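Local structure of cellobiose 2-epimerase (Caldibacillus thermoamylovorans, 5ZHB) at residues W57-A62 and L72-H77; A62-K67 and Y125-N130; H77-L82 and Q131-Y136; V189-T194 and N377-L382. The protein probably catalyses the reversible epimerisation at C2 of the reducing-end sugar of cellobiose, converting the reducing-end glucose unit into mannose. All blocks are in the same frame, centred on the assembly; numbering follows the deposited sequence. Where two conformers were deposited one is given.

Contact 1. Residues W57-A62 and L72-H77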
# COMPACT_ATOMS: atom_id res chain seq x y z
N TRP A 57 1.11 -5.69 9.02
CA TRP A 57 2.31 -5.60 8.18
C TRP A 57 3.34 -4.66 8.81
O TRP A 57 4.52 -5.02 8.92
CB TRP A 57 1.95 -5.21 6.73
CG TRP A 57 3.19 -5.15 5.89
CD1 TRP A 57 3.72 -6.16 5.14
CD2 TRP A 57 4.18 -4.09 5.90
NE1 TRP A 57 4.93 -5.77 4.63
CE2 TRP A 57 5.24 -4.52 5.09
CE3 TRP A 57 4.24 -2.84 6.49
CZ2 TRP A 57 6.37 -3.73 4.87
CZ3 TRP A 57 5.34 -2.04 6.26
CH2 TRP A 57 6.40 -2.50 5.48
N ALA A 58 2.90 -3.45 9.22
CA ALA A 58 3.77 -2.41 9.73
C ALA A 58 4.48 -2.87 11.01
O ALA A 58 5.70 -2.72 11.11
CB ALA A 58 3.02 -1.11 9.96
N PHE A 59 3.76 -3.45 11.96
CA PHE A 59 4.40 -3.92 13.18
C PHE A 59 5.32 -5.11 12.93
O PHE A 59 6.38 -5.18 13.58
CB PHE A 59 3.35 -4.25 14.24
CG PHE A 59 2.80 -3.01 14.90
CD1 PHE A 59 3.65 -2.12 15.53
CD2 PHE A 59 1.45 -2.70 14.82
CE1 PHE A 59 3.15 -0.97 16.12
CE2 PHE A 59 0.96 -1.55 15.41
CZ PHE A 59 1.81 -0.69 16.06
N SER A 60 4.94 -6.03 12.05
CA SER A 60 5.78 -7.18 11.74
C SER A 60 7.09 -6.74 11.10
O SER A 60 8.16 -7.17 11.54
CB SER A 60 5.09 -8.16 10.83
OG SER A 60 3.91 -8.70 11.42
N ALA A 61 7.00 -5.86 10.09
CA ALA A 61 8.17 -5.34 9.41
C ALA A 61 9.04 -4.53 10.37
O ALA A 61 10.25 -4.61 10.26
CB ALA A 61 7.79 -4.49 8.21
N ALA A 62 8.42 -3.68 11.22
CA ALA A 62 9.18 -2.92 12.20
C ALA A 62 10.00 -3.86 13.07
O ALA A 62 11.17 -3.58 13.35
CB ALA A 62 8.31 -2.05 13.06
N LEU A 72 6.77 -6.74 18.03
CA LEU A 72 6.24 -8.09 17.92
C LEU A 72 4.93 -8.23 18.69
O LEU A 72 4.02 -8.93 18.22
CB LEU A 72 7.23 -9.15 18.39
CG LEU A 72 6.73 -10.60 18.30
CD1 LEU A 72 6.36 -10.96 16.88
CD2 LEU A 72 7.76 -11.60 18.85
N GLN A 73 4.85 -7.64 19.89
CA GLN A 73 3.64 -7.70 20.70
C GLN A 73 2.49 -6.99 19.98
O GLN A 73 1.36 -7.44 20.01
CB GLN A 73 3.88 -7.14 22.10
CG GLN A 73 4.78 -8.03 22.96
CD GLN A 73 5.07 -7.47 24.34
OE1 GLN A 73 5.99 -7.92 25.03
NE2 GLN A 73 4.30 -6.47 24.75
N GLN A 74 2.78 -5.85 19.33
CA GLN A 74 1.76 -5.17 18.55
C GLN A 74 1.33 -6.05 17.38
O GLN A 74 0.14 -6.19 17.11
CB GLN A 74 2.27 -3.81 18.09
CG GLN A 74 2.66 -2.88 19.23
CD GLN A 74 1.47 -2.54 20.09
OE1 GLN A 74 0.40 -2.21 19.58
NE2 GLN A 74 1.65 -2.65 21.40
N ALA A 75 2.32 -6.64 16.68
CA ALA A 75 2.03 -7.51 15.54
C ALA A 75 1.13 -8.69 15.95
O ALA A 75 0.18 -9.03 15.24
CB ALA A 75 3.29 -8.02 14.91
N ASN A 76 1.46 -9.34 17.08
CA ASN A 76 0.62 -10.42 17.58
C ASN A 76 -0.83 -9.98 17.77
O ASN A 76 -1.73 -10.74 17.43
CB ASN A 76 1.11 -10.97 18.91
CG ASN A 76 2.48 -11.57 18.77
OD1 ASN A 76 2.84 -12.14 17.72
ND2 ASN A 76 3.28 -11.43 19.82
N HIS A 77 -1.03 -8.81 18.39
CA HIS A 77 -2.37 -8.29 18.66
C HIS A 77 -3.14 -8.09 17.35
O HIS A 77 -4.35 -8.35 17.25
CB HIS A 77 -2.23 -6.99 19.45
CG HIS A 77 -3.52 -6.44 19.92
ND1 HIS A 77 -4.18 -7.01 20.97
CD2 HIS A 77 -4.29 -5.42 19.49
CE1 HIS A 77 -5.30 -6.34 21.20
NE2 HIS A 77 -5.40 -5.38 20.30
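F59 keeps its CG beside the backbone N and anti to the carbonyl carbon (chi1 -78°), which presents one face of the ring to the neighbouring helix. Q74 places its CG in the same way and then bends at chi2, laying its methylene groups on that face. The result is a CH-pi contact: Q74 CB lies 3.3 Å from the centroid of the F59 ring and only 10° off its normal. From there the chain leans toward the rim, where Q74 CG comes within 3.7 Å of F59 CE1. Glutamine suits this place because its stem is apolar while its amide is left to pair elsewhere, OE1 being hydrogen-bonded to Y31 OH.

One residue on, the backbones come close because A75 is small. Its CB touches F59 CB at 3.8 Å and S60 OG at 3.6 Å, the serine hydroxyl being hydrogen-bonded to L56 O of its own helix. W20 of helix 2-21 also packs against F59.

The axes of the two segments approach to 7.8 Å at 150° between their N-to-C directions. Two consecutive helices packed nearly antiparallel across a short connection form an alpha-helical hairpin, the element from which the (alpha/alpha)6 barrel of this epimerase family is built.

Contact 2. Residues A62-K67 and Y125-N130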
# COMPACT_ATOMS: atom_id res chain seq x y z
N ALA A 62 8.42 -3.68 11.22
CA ALA A 62 9.18 -2.92 12.20
C ALA A 62 10.00 -3.86 13.07
O ALA A 62 11.17 -3.58 13.35
CB ALA A 62 8.31 -2.05 13.06
N TYR A 63 9.38 -4.98 13.48
CA TYR A 63 10.06 -5.96 14.32
C TYR A 63 11.20 -6.62 13.54
O TYR A 63 12.30 -6.75 14.07
CB TYR A 63 9.08 -6.99 14.88
CG TYR A 63 9.77 -8.03 15.75
CD1 TYR A 63 10.27 -7.69 17.00
CD2 TYR A 63 9.94 -9.35 15.32
CE1 TYR A 63 10.90 -8.63 17.81
CE2 TYR A 63 10.58 -10.29 16.11
CZ TYR A 63 11.05 -9.93 17.37
OH TYR A 63 11.67 -10.86 18.16
N ARG A 64 10.97 -6.98 12.28
CA ARG A 64 11.97 -7.63 11.43
C ARG A 64 13.24 -6.79 11.34
O ARG A 64 14.35 -7.31 11.42
CB ARG A 64 11.45 -7.83 10.01
CG ARG A 64 12.41 -8.61 9.12
CD ARG A 64 11.85 -9.08 7.79
NE ARG A 64 11.09 -8.06 7.07
CZ ARG A 64 11.60 -7.01 6.43
NH1 ARG A 64 12.88 -6.93 6.18
NH2 ARG A 64 10.80 -6.05 6.01
N VAL A 65 13.07 -5.48 11.15
CA VAL A 65 14.16 -4.59 10.84
C VAL A 65 14.77 -4.08 12.14
O VAL A 65 16.00 -4.00 12.23
CB VAL A 65 13.70 -3.41 9.98
CG1 VAL A 65 14.79 -2.34 9.85
CG2 VAL A 65 13.22 -3.87 8.60
N LEU A 66 13.94 -3.73 13.12
CA LEU A 66 14.44 -3.03 14.30
C LEU A 66 14.49 -3.91 15.54
O LEU A 66 15.15 -3.51 16.49
CB LEU A 66 13.59 -1.80 14.57
CG LEU A 66 13.58 -0.76 13.46
CD1 LEU A 66 12.51 0.28 13.75
CD2 LEU A 66 14.95 -0.12 13.27
N LYS A 67 13.71 -5.00 15.58
CA LYS A 67 13.90 -6.11 16.50
C LYS A 67 13.46 -5.79 17.93
O LYS A 67 13.72 -6.59 18.82
CB LYS A 67 15.35 -6.62 16.49
CG LYS A 67 15.83 -7.14 15.14
CD LYS A 67 17.32 -7.44 15.11
CE LYS A 67 18.00 -7.09 13.82
NZ LYS A 67 17.90 -8.18 12.85
N TYR A 125 4.71 -13.99 9.05
CA TYR A 125 5.38 -15.28 8.99
C TYR A 125 6.89 -15.07 8.99
O TYR A 125 7.62 -15.80 9.64
CB TYR A 125 4.88 -16.06 7.79
CG TYR A 125 5.53 -17.43 7.69
CD1 TYR A 125 5.08 -18.50 8.46
CD2 TYR A 125 6.62 -17.63 6.86
CE1 TYR A 125 5.68 -19.75 8.37
CE2 TYR A 125 7.24 -18.87 6.77
CZ TYR A 125 6.76 -19.93 7.51
OH TYR A 125 7.38 -21.14 7.37
N ARG A 126 7.37 -14.03 8.29
CA ARG A 126 8.81 -13.78 8.24
C ARG A 126 9.39 -13.68 9.64
O ARG A 126 10.52 -14.11 9.86
CB ARG A 126 9.18 -12.54 7.41
CG ARG A 126 8.80 -12.74 5.95
CD ARG A 126 8.99 -11.51 5.08
NE ARG A 126 10.41 -11.20 4.91
CZ ARG A 126 10.88 -10.08 4.41
NH1 ARG A 126 10.07 -9.09 4.05
NH2 ARG A 126 12.19 -9.91 4.29
N VAL A 127 8.67 -13.09 10.59
CA VAL A 127 9.23 -12.84 11.91
C VAL A 127 8.76 -13.85 12.96
O VAL A 127 9.21 -13.74 14.09
CB VAL A 127 8.97 -11.40 12.40
CG1 VAL A 127 9.57 -10.38 11.43
CG2 VAL A 127 7.50 -11.09 12.65
N THR A 128 7.82 -14.77 12.64
CA THR A 128 7.31 -15.69 13.65
C THR A 128 7.51 -17.16 13.27
O THR A 128 7.70 -17.98 14.16
CB THR A 128 5.83 -15.50 13.97
OG1 THR A 128 5.17 -15.70 12.72
CG2 THR A 128 5.54 -14.19 14.66
N GLN A 129 7.46 -17.44 11.96
CA GLN A 129 7.39 -18.80 11.45
C GLN A 129 6.12 -19.49 11.96
O GLN A 129 6.12 -20.70 12.17
CB GLN A 129 8.62 -19.62 11.87
CG GLN A 129 9.93 -19.02 11.38
CD GLN A 129 10.53 -19.80 10.23
OE1 GLN A 129 9.84 -20.18 9.27
NE2 GLN A 129 11.81 -20.09 10.35
N ASN A 130 5.06 -18.70 12.17
CA ASN A 130 3.77 -19.25 12.55
C ASN A 130 3.12 -19.91 11.33
O ASN A 130 2.63 -19.23 10.43
CB ASN A 130 2.86 -18.19 13.17
CG ASN A 130 1.51 -18.73 13.59
OD1 ASN A 130 0.94 -19.59 12.92
ND2 ASN A 130 0.99 -18.24 14.70
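Where helices 49-66 and 111-128 of the (alpha/alpha)6 barrel approach their C-terminal ends side by side, they are joined by a flat arginine-arginine stack, R64 on R126. The two guanidinium groups lie 3.7 Å apart between centres with their planes only 8° from parallel. R64 NE sits over the middle of the other group, 3.3 Å from R126 CZ. Both chains bend at chi3, R64 after an extended start (chi3 46°), and these turns bring face against face. E123 stands beside both arginines and probably lets the like charges lie this close by offsetting much of their repulsion: its OE2 forms a salt bridge with R64 NE and its OE1 with R126 NH1, while R64 NH1 has a further mate in E386 OE1.

Beside the stack the contact turns apolar, joining two helices of the barrel. V127 fits a branched side chain between two partners: its CG1 meets R64 CB at 3.5 Å, and its CB faces the edge of the Y63 ring, 3.7 Å from CD2. The phenol reaches on to E69 through its OH.

K67 and Q129 leave the helical conformation with positive phi. T128 suits the turn here, since its OG1 accepts from N130 N (3.1 Å, 155°) in an ST turn and also pairs with Y124 O. N130 in turn is the N-cap of helix 131-145, its OD1 accepting from A133 N.

Contact 3. Residues H77-L82 and Q131-Y136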
# COMPACT_ATOMS: atom_id res chain seq x y z
N HIS A 77 -1.03 -8.81 18.39
CA HIS A 77 -2.37 -8.29 18.66
C HIS A 77 -3.14 -8.09 17.35
O HIS A 77 -4.35 -8.35 17.25
CB HIS A 77 -2.23 -6.99 19.45
CG HIS A 77 -3.52 -6.44 19.92
ND1 HIS A 77 -4.18 -7.01 20.97
CD2 HIS A 77 -4.29 -5.42 19.49
CE1 HIS A 77 -5.30 -6.34 21.20
NE2 HIS A 77 -5.40 -5.38 20.30
N ALA A 78 -2.44 -7.61 16.32
CA ALA A 78 -3.05 -7.40 15.02
C ALA A 78 -3.41 -8.73 14.37
O ALA A 78 -4.49 -8.87 13.79
CB ALA A 78 -2.14 -6.55 14.15
N TYR A 79 -2.51 -9.72 14.49
CA TYR A 79 -2.72 -11.04 13.91
C TYR A 79 -3.99 -11.70 14.46
O TYR A 79 -4.81 -12.24 13.69
CB TYR A 79 -1.47 -11.89 14.14
CG TYR A 79 -1.68 -13.31 13.65
CD1 TYR A 79 -1.56 -13.61 12.30
CD2 TYR A 79 -1.98 -14.34 14.53
CE1 TYR A 79 -1.75 -14.89 11.83
CE2 TYR A 79 -2.19 -15.62 14.07
CZ TYR A 79 -2.06 -15.90 12.72
OH TYR A 79 -2.19 -17.16 12.23
N ARG A 80 -4.13 -11.65 15.80
CA ARG A 80 -5.30 -12.17 16.49
C ARG A 80 -6.60 -11.56 15.97
O ARG A 80 -7.52 -12.28 15.63
CB ARG A 80 -5.22 -11.92 18.01
CG ARG A 80 -4.16 -12.77 18.68
CD ARG A 80 -4.29 -12.70 20.20
NE ARG A 80 -3.77 -11.48 20.83
CZ ARG A 80 -2.50 -11.22 21.13
NH1 ARG A 80 -1.55 -12.14 20.98
NH2 ARG A 80 -2.18 -10.03 21.61
N PHE A 81 -6.67 -10.25 15.88
CA PHE A 81 -7.88 -9.61 15.40
C PHE A 81 -8.18 -9.98 13.95
O PHE A 81 -9.34 -10.13 13.56
CB PHE A 81 -7.76 -8.09 15.52
CG PHE A 81 -9.11 -7.43 15.35
CD1 PHE A 81 -10.09 -7.60 16.32
CD2 PHE A 81 -9.42 -6.62 14.24
CE1 PHE A 81 -11.31 -6.95 16.21
CE2 PHE A 81 -10.66 -6.04 14.11
CZ PHE A 81 -11.60 -6.18 15.10
N LEU A 82 -7.12 -10.02 13.13
CA LEU A 82 -7.26 -10.35 11.72
C LEU A 82 -7.84 -11.76 11.57
O LEU A 82 -8.79 -11.94 10.81
CB LEU A 82 -5.95 -10.22 10.95
CG LEU A 82 -6.01 -10.53 9.45
CD1 LEU A 82 -6.78 -9.42 8.73
CD2 LEU A 82 -4.63 -10.73 8.85
N GLN A 131 3.05 -21.25 11.37
CA GLN A 131 2.59 -22.06 10.26
C GLN A 131 1.14 -21.74 9.89
O GLN A 131 0.76 -21.84 8.73
CB GLN A 131 2.72 -23.54 10.58
CG GLN A 131 2.52 -24.45 9.38
CD GLN A 131 3.49 -24.18 8.25
OE1 GLN A 131 4.71 -24.06 8.46
NE2 GLN A 131 2.96 -24.07 7.04
N GLU A 132 0.33 -21.38 10.90
CA GLU A 132 -1.06 -21.02 10.69
C GLU A 132 -1.14 -19.77 9.78
O GLU A 132 -1.89 -19.73 8.81
CB GLU A 132 -1.63 -20.81 12.08
CG GLU A 132 -3.13 -20.53 12.09
CD GLU A 132 -3.64 -20.07 13.44
OE1 GLU A 132 -3.43 -18.88 13.86
OE2 GLU A 132 -4.22 -20.98 14.09
N ALA A 133 -0.29 -18.78 10.09
CA ALA A 133 -0.25 -17.53 9.35
C ALA A 133 0.05 -17.82 7.88
O ALA A 133 -0.60 -17.26 7.00
CB ALA A 133 0.78 -16.59 9.96
N LEU A 134 1.02 -18.72 7.61
CA LEU A 134 1.40 -19.02 6.24
C LEU A 134 0.27 -19.77 5.51
O LEU A 134 0.02 -19.49 4.34
CB LEU A 134 2.72 -19.80 6.17
CG LEU A 134 3.13 -20.29 4.78
CD1 LEU A 134 3.25 -19.11 3.81
CD2 LEU A 134 4.43 -21.10 4.78
N ASP A 135 -0.40 -20.70 6.21
CA ASP A 135 -1.54 -21.43 5.66
C ASP A 135 -2.67 -20.46 5.30
O ASP A 135 -3.37 -20.62 4.31
CB ASP A 135 -2.10 -22.42 6.68
CG ASP A 135 -3.33 -23.21 6.24
OD1 ASP A 135 -3.24 -23.94 5.23
OD2 ASP A 135 -4.39 -23.08 6.91
N TYR A 136 -2.90 -19.49 6.17
CA TYR A 136 -3.92 -18.48 5.91
C TYR A 136 -3.56 -17.74 4.63
O TYR A 136 -4.42 -17.55 3.77
CB TYR A 136 -4.04 -17.59 7.14
CG TYR A 136 -5.03 -18.05 8.20
CD1 TYR A 136 -6.34 -18.39 7.87
CD2 TYR A 136 -4.67 -18.09 9.55
CE1 TYR A 136 -7.24 -18.78 8.85
CE2 TYR A 136 -5.57 -18.47 10.54
CZ TYR A 136 -6.87 -18.81 10.19
OH TYR A 136 -7.78 -19.15 11.15
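The hydroxyl of Y79 donates to E132 OE1 over 2.7 Å, and this bond is the polar centre of the contact. It uses the anti lone pair of OE1, the one directed away from the second carboxylate oxygen. Ring and carboxylate are nearly coplanar, 18° apart, with OE1 lying at the edge of the ring. Beside the bond, Y79 CE1 packs on A133 CB at 3.6 Å, and the edge of the Y136 ring brings its CD2 to 3.8 Å from Y79 OH.

The axes of the two segments come no closer than 12.3 Å, a gap that needs a long side chain. Tyrosine answers it: with CG anti to the backbone N (chi1 176°) the ring projects across the gap, and the small A133 leaves room for it. In the next shell Y124 stacks on the Y79 ring and L121 packs against it, both from helix 111-128. E132 and A133 lie in the first turn of helix 131-145, and F87 meets the Y136 ring. A phenylalanine in place of Y79 lacks the hydroxyl, and E132 OE1 would probably lose its donor, leaving the carboxylate freer to swing into solvent.

The phenol and the carboxylate, probably ionised, share a short hydrogen bond rather than a salt bridge; the neighbouring anion is likely to make the phenol a weaker acid, while the N-terminal end of helix 131-145 would favour the negative charge of E132.

Contact 4. Residues V189-T194 and N377-L382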
# COMPACT_ATOMS: atom_id res chain seq x y z
N VAL A 189 -1.89 -6.94 -5.68
CA VAL A 189 -1.70 -8.37 -5.86
C VAL A 189 -0.20 -8.63 -6.08
O VAL A 189 0.36 -9.53 -5.46
CB VAL A 189 -2.57 -8.96 -6.97
CG1 VAL A 189 -2.20 -10.42 -7.27
CG2 VAL A 189 -4.04 -8.84 -6.61
N LEU A 190 0.44 -7.87 -6.97
CA LEU A 190 1.87 -8.05 -7.21
C LEU A 190 2.69 -7.85 -5.93
O LEU A 190 3.57 -8.64 -5.61
CB LEU A 190 2.29 -7.09 -8.32
CG LEU A 190 3.78 -7.07 -8.68
CD1 LEU A 190 4.28 -8.42 -9.18
CD2 LEU A 190 3.95 -6.05 -9.76
N GLU A 191 2.38 -6.81 -5.17
CA GLU A 191 3.06 -6.51 -3.92
C GLU A 191 2.95 -7.71 -2.98
O GLU A 191 3.93 -8.13 -2.39
CB GLU A 191 2.40 -5.26 -3.34
CG GLU A 191 2.78 -4.89 -1.91
CD GLU A 191 1.91 -3.74 -1.42
OE1 GLU A 191 0.67 -3.89 -1.45
OE2 GLU A 191 2.46 -2.70 -1.06
N ALA A 192 1.73 -8.21 -2.80
CA ALA A 192 1.47 -9.33 -1.90
C ALA A 192 2.23 -10.59 -2.34
O ALA A 192 2.87 -11.28 -1.54
CB ALA A 192 -0.01 -9.55 -1.91
N TYR A 193 2.13 -10.88 -3.62
CA TYR A 193 2.73 -12.09 -4.16
C TYR A 193 4.25 -12.04 -4.09
O TYR A 193 4.86 -13.09 -3.89
CB TYR A 193 2.31 -12.32 -5.61
CG TYR A 193 0.91 -12.87 -5.81
CD1 TYR A 193 -0.01 -12.94 -4.77
CD2 TYR A 193 0.51 -13.32 -7.07
CE1 TYR A 193 -1.27 -13.46 -4.97
CE2 TYR A 193 -0.75 -13.85 -7.28
CZ TYR A 193 -1.64 -13.94 -6.22
OH TYR A 193 -2.90 -14.43 -6.45
N THR A 194 4.85 -10.86 -4.28
CA THR A 194 6.28 -10.68 -4.04
C THR A 194 6.66 -11.18 -2.64
O THR A 194 7.65 -11.91 -2.48
CB THR A 194 6.69 -9.23 -4.22
OG1 THR A 194 6.35 -8.96 -5.57
CG2 THR A 194 8.18 -8.99 -4.04
N ASN A 377 3.85 5.13 5.58
CA ASN A 377 4.88 5.93 6.22
C ASN A 377 5.88 5.07 7.00
O ASN A 377 7.09 5.36 6.96
CB ASN A 377 4.30 7.13 6.95
CG ASN A 377 3.35 6.80 8.08
OD1 ASN A 377 2.87 5.67 8.18
ND2 ASN A 377 3.04 7.80 8.90
N ALA A 378 5.43 4.01 7.70
CA ALA A 378 6.36 3.09 8.33
C ALA A 378 7.25 2.40 7.31
O ALA A 378 8.46 2.31 7.51
CB ALA A 378 5.65 2.05 9.16
N ARG A 379 6.63 1.86 6.26
CA ARG A 379 7.36 1.18 5.21
C ARG A 379 8.44 2.10 4.63
O ARG A 379 9.56 1.65 4.41
CB ARG A 379 6.39 0.66 4.15
CG ARG A 379 7.15 -0.14 3.10
CD ARG A 379 6.33 -0.87 2.07
NE ARG A 379 5.58 0.06 1.23
CZ ARG A 379 4.73 -0.32 0.27
NH1 ARG A 379 4.56 -1.59 0.00
NH2 ARG A 379 4.08 0.60 -0.43
N PHE A 380 8.11 3.37 4.38
CA PHE A 380 9.10 4.30 3.87
C PHE A 380 10.32 4.37 4.80
O PHE A 380 11.45 4.24 4.32
CB PHE A 380 8.44 5.66 3.57
CG PHE A 380 9.26 6.87 3.99
CD1 PHE A 380 10.40 7.25 3.29
CD2 PHE A 380 8.87 7.62 5.09
CE1 PHE A 380 11.11 8.38 3.67
CE2 PHE A 380 9.58 8.75 5.47
CZ PHE A 380 10.71 9.11 4.77
N CYS A 381 10.10 4.60 6.10
CA CYS A 381 11.21 4.69 7.04
C CYS A 381 12.01 3.39 7.01
O CYS A 381 13.23 3.43 6.93
CB CYS A 381 10.70 4.97 8.45
SG CYS A 381 9.90 6.58 8.63
N LEU A 382 11.33 2.25 7.03
CA LEU A 382 11.98 0.93 7.07
C LEU A 382 12.76 0.60 5.80
O LEU A 382 13.84 -0.02 5.86
CB LEU A 382 10.93 -0.13 7.35
CG LEU A 382 10.29 -0.05 8.75
CD1 LEU A 382 9.13 -1.00 8.83
CD2 LEU A 382 11.30 -0.34 9.84
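E191 OE2 receives R379 NH1 in a short salt bridge of 2.6 Å, with an N-H...O angle of 145°. The side chains reach toward each other from opposite directions, each with CG anti to its backbone N, and bridge two CA atoms 12.7 Å apart. OE2 uses its anti lone pair, and it lies near the guanidinium edge but 20° out of plane. Of the two carboxylate oxygens only OE2 meets R379, and it is shared with Y375 OH; E191 OE1 bonds H188 ND1. On the arginine, NH1 also bonds Y119 OH, while NH2 forms a salt bridge with E311 OE2. The ring of W57 packs against the arginine stem.

Within helix 183-199, L190 O accepts from both T194 N (2.9 Å) and T194 OG1 (2.8 Å), which arrive from opposite faces of the carbonyl. A leucine in place of R379 removes the guanidinium, and the buried E191 would probably lose its charge mate, and E311 its salt-bridge partner.

Arginine suits this deep position near the middle of the barrel because its several N-H groups can serve carboxylates from different helices: one guanidinium joins E191 of helix 183-199 and E311 of helix 306-323 to helix 375-387.

How the contacts relate
Contacts 1, 2 and 3 form a cluster on one side of the chain, with centres 8 to 13 Å apart. Contact 1 pairs helices 49-66 and 69-86, contact 2 continues along 49-66 to reach 111-128, and contact 3 carries on from 69-86 to 131-145. A62 and H77 are the residues they share. Along the sequence contacts 1 and 3 follow in series, whereas contacts 2 and 3 interleave, knitting one pair of consecutive helices to the next. The centre of contact 4, which links 183-199 to the last helix, 375-387, lies about 6 Å from the centre of the chain. L382 packs on A61 and V65, placing helix 375-387 beside helix 49-66, consistent with the ring of helices closing there.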